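Local coordinates for protein toll-like receptor 6, Variable lymphocyte receptor B (Mus musculus, PDB 3A79) that probably recognises lipopeptide ligands together with Toll-like receptor 2 in innate immunity, its extracellular leucine-rich repeats fused here to a hagfish lymphocyte-receptor end, at residues F328-K334 and S354-L358. Sequence-based numbering, arbitrary orientation.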
ATOM      1  N   PHE B 328      15.021  17.260   8.811  1.00 65.55           N
ATOM      2  CA  PHE B 328      15.225  16.075   9.649  1.00 57.34           C
ATOM      3  C   PHE B 328      16.443  15.266   9.214  1.00 58.03           C
ATOM      4  O   PHE B 328      17.191  14.772  10.043  1.00 50.34           O
ATOM      5  CB  PHE B 328      14.004  15.153   9.623  1.00 57.55           C
ATOM      6  CG  PHE B 328      12.746  15.802  10.079  1.00 57.62           C
ATOM      7  CD1 PHE B 328      11.793  16.210   9.161  1.00 55.01           C
ATOM      8  CD2 PHE B 328      12.511  16.010  11.424  1.00 54.04           C
ATOM      9  CE1 PHE B 328      10.628  16.817   9.578  1.00 52.04           C
ATOM     10  CE2 PHE B 328      11.345  16.617  11.846  1.00 54.31           C
ATOM     11  CZ  PHE B 328      10.403  17.023  10.919  1.00 50.16           C
ATOM     12  N   ALA B 329      16.628  15.107   7.910  1.00 61.12           N
ATOM     13  CA  ALA B 329      17.672  14.220   7.421  1.00 62.18           C
ATOM     14  C   ALA B 329      19.048  14.672   7.894  1.00 68.09           C
ATOM     15  O   ALA B 329      19.874  13.852   8.309  1.00 71.83           O
ATOM     16  CB  ALA B 329      17.616  14.128   5.916  1.00 63.95           C
ATOM     17  N   GLU B 330      19.273  15.984   7.852  1.00 71.96           N
ATOM     18  CA  GLU B 330      20.544  16.579   8.270  1.00 70.44           C
ATOM     19  C   GLU B 330      20.676  16.775   9.788  1.00 70.21           C
ATOM     20  O   GLU B 330      21.481  17.592  10.226  1.00 80.33           O
ATOM     21  CB  GLU B 330      20.768  17.940   7.588  1.00 62.63           C
ATOM     22  CG  GLU B 330      20.377  18.031   6.115  1.00 73.11           C
ATOM     23  CD  GLU B 330      20.915  19.298   5.456  1.00 76.21           C
ATOM     24  OE1 GLU B 330      20.193  19.937   4.650  1.00 73.72           O
ATOM     25  OE2 GLU B 330      22.074  19.654   5.751  1.00 63.96           O
ATOM     26  N   MET B 331      19.895  16.055  10.589  1.00 67.59           N
ATOM     27  CA  MET B 331      19.994  16.180  12.047  1.00 71.82           C
ATOM     28  C   MET B 331      21.130  15.325  12.575  1.00 76.30           C
ATOM     29  O   MET B 331      21.353  14.211  12.090  1.00 83.51           O
ATOM     30  CB  MET B 331      18.687  15.796  12.752  1.00 66.47           C
ATOM     31  CG  MET B 331      17.578  16.822  12.616  1.00 62.57           C
ATOM     32  SD  MET B 331      16.055  16.376  13.473  1.00 66.52           S
ATOM     33  CE  MET B 331      15.309  18.003  13.548  1.00 50.10           C
ATOM     34  N   ASN B 332      21.845  15.853  13.566  1.00 71.99           N
ATOM     35  CA  ASN B 332      23.010  15.173  14.126  1.00 69.70           C
ATOM     36  C   ASN B 332      22.757  14.567  15.502  1.00 67.74           C
ATOM     37  O   ASN B 332      23.533  14.765  16.440  1.00 61.91           O
ATOM     38  CB  ASN B 332      24.230  16.093  14.160  1.00 65.75           C
ATOM     39  CG  ASN B 332      24.023  17.312  15.043  1.00 69.99           C
ATOM     40  OD1 ASN B 332      22.891  17.686  15.348  1.00 75.77           O
ATOM     41  ND2 ASN B 332      25.125  17.946  15.451  1.00 58.74           N
ATOM     42  N   ILE B 333      21.668  13.814  15.600  1.00 63.74           N
ATOM     43  CA  ILE B 333      21.327  13.100  16.816  1.00 69.77           C
ATOM     44  C   ILE B 333      21.449  11.597  16.560  1.00 76.06           C
ATOM     45  O   ILE B 333      21.636  11.184  15.423  1.00 82.61           O
ATOM     46  CB  ILE B 333      19.911  13.462  17.253  1.00 67.95           C
ATOM     47  CG1 ILE B 333      18.924  13.168  16.120  1.00 64.38           C
ATOM     48  CG2 ILE B 333      19.848  14.931  17.638  1.00 62.00           C
ATOM     49  CD1 ILE B 333      17.659  14.001  16.176  1.00 63.77           C
ATOM     50  N   LYS B 334      21.360  10.787  17.613  1.00 74.75           N
ATOM     51  CA  LYS B 334      21.461   9.332  17.474  1.00 63.90           C
ATOM     52  C   LYS B 334      20.141   8.657  17.113  1.00 70.12           C
ATOM     53  O   LYS B 334      20.129   7.667  16.387  1.00 72.03           O
ATOM     54  CB  LYS B 334      22.061   8.688  18.731  1.00 61.07           C
ATOM     55  CG  LYS B 334      23.591   8.695  18.720  1.00 78.85           C
ATOM     56  CD  LYS B 334      24.212   8.133  19.998  1.00 85.59           C
ATOM     57  CE  LYS B 334      25.640   8.667  20.171  1.00 86.83           C
ATOM     58  NZ  LYS B 334      26.167   8.558  21.571  1.00 87.44           N
ATOM     59  N   SER B 354      24.867  10.380  12.139  1.00 76.36           N
ATOM     60  CA  SER B 354      25.213   9.660  13.352  1.00 87.91           C
ATOM     61  C   SER B 354      23.987   8.929  13.851  1.00 89.21           C
ATOM     62  O   SER B 354      24.008   8.302  14.908  1.00 94.35           O
ATOM     63  CB  SER B 354      25.765  10.610  14.418  1.00 96.89           C
ATOM     64  OG  SER B 354      24.869  11.677  14.659  1.00101.14           O
ATOM     65  N   PHE B 355      22.916   9.017  13.071  1.00 87.70           N
ATOM     66  CA  PHE B 355      21.734   8.212  13.322  1.00 77.57           C
ATOM     67  C   PHE B 355      22.182   6.789  13.553  1.00 74.71           C
ATOM     68  O   PHE B 355      22.896   6.217  12.733  1.00 84.28           O
ATOM     69  CB  PHE B 355      20.796   8.230  12.119  1.00 76.41           C
ATOM     70  CG  PHE B 355      20.096   9.537  11.910  1.00 70.74           C
ATOM     71  CD1 PHE B 355      19.973  10.070  10.638  1.00 71.48           C
ATOM     72  CD2 PHE B 355      19.555  10.226  12.981  1.00 69.22           C
ATOM     73  CE1 PHE B 355      19.331  11.266  10.436  1.00 79.69           C
ATOM     74  CE2 PHE B 355      18.905  11.426  12.788  1.00 79.40           C
ATOM     75  CZ  PHE B 355      18.792  11.946  11.511  1.00 86.37           C
ATOM     76  N   THR B 356      21.776   6.221  14.675  1.00 70.23           N
ATOM     77  CA  THR B 356      21.992   4.806  14.913  1.00 74.61           C
ATOM     78  C   THR B 356      20.653   4.125  15.141  1.00 72.70           C
ATOM     79  O   THR B 356      20.581   2.903  15.274  1.00 74.86           O
ATOM     80  CB  THR B 356      22.941   4.557  16.098  1.00 72.38           C
ATOM     81  OG1 THR B 356      22.322   4.981  17.318  1.00 64.54           O
ATOM     82  CG2 THR B 356      24.234   5.323  15.889  1.00 75.14           C
ATOM     83  N   PHE B 357      19.596   4.934  15.166  1.00 66.38           N
ATOM     84  CA  PHE B 357      18.243   4.444  15.354  1.00 55.49           C
ATOM     85  C   PHE B 357      17.243   5.225  14.515  1.00 61.62           C
ATOM     86  O   PHE B 357      17.161   6.444  14.597  1.00 65.80           O
ATOM     87  CB  PHE B 357      17.861   4.520  16.819  1.00 63.43           C
ATOM     88  CG  PHE B 357      16.459   4.088  17.097  1.00 70.16           C
ATOM     89  CD1 PHE B 357      16.172   2.759  17.360  1.00 64.00           C
ATOM     90  CD2 PHE B 357      15.424   5.014  17.108  1.00 72.34           C
ATOM     91  CE1 PHE B 357      14.876   2.362  17.622  1.00 70.92           C
ATOM     92  CE2 PHE B 357      14.124   4.622  17.370  1.00 74.11           C
ATOM     93  CZ  PHE B 357      13.848   3.293  17.624  1.00 72.98           C
ATOM     94  N   LEU B 358      16.486   4.506  13.698  1.00 68.79           N
ATOM     95  CA  LEU B 358      15.487   5.117  12.835  1.00 64.97           C
ATOM     96  C   LEU B 358      14.185   4.328  12.904  1.00 73.52           C
ATOM     97  O   LEU B 358      14.184   3.109  12.757  1.00 83.92           O
ATOM     98  CB  LEU B 358      16.013   5.207  11.403  1.00 56.65           C
ATOM     99  CG  LEU B 358      17.092   6.276  11.221  1.00 58.24           C
ATOM    100  CD1 LEU B 358      17.599   6.274   9.803  1.00 67.17           C
ATOM    101  CD2 LEU B 358      16.573   7.661  11.604  1.00 47.67           C
TER
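K334 and F355 bring the two backbones together, 4.3 Å between their CA atoms, where the turn after helix 321-329 and the loop entering strand 357-359 run on into neighbouring parallel strands. One acceptor carries the two stronger bonds between them: K334 O takes T356 N at 2.8 Å, in the carbonyl plane on a lone pair. K334 O also accepts from F357 N at 3.0 Å, nearly along the C=O axis but with a bent N-H...O angle of 136°. F355 CA adds a C-H...O contact to the same oxygen. The F355 ring reaches back into the 328-334 turn, its CG anti to the carbonyl carbon (chi1 -71°), which swings its far end in among backbone carbonyls. F328 O lies at the ring edge, in plane, 3.6 Å from F355 CZ, while A329 O, M331 O and I333 O approach obliquely. Apolar contact comes from I333, whose CG1 meets F355 CE2 at 3.8 Å, and from M331, whose CB sits near F355 CZ; L358 CD2 of its own segment lies over one face, displaced from the ring centre. An alanine at F355 would probably open a gap inside the turn and deprive I333 and M331 of an apolar partner on this side. S354 OG gives a weak bond to I333 O at 3.4 Å. The K334 and T356 side chains run alongside one another, with K334 CB 4.0 Å from T356 OG1. N332 turns from F355 and S354, its OD1 accepting a hydrogen bond from W274 NE1. Onward, F357 pairs by backbone with L336, and its side chain touches an attached glycan. Within the Toll-like receptor 6 part of the fusion, this is the stacking of successive turns of a leucine-rich repeat solenoid, a buried phenylalanine packing one turn's loop against the next as the parallel strands begin.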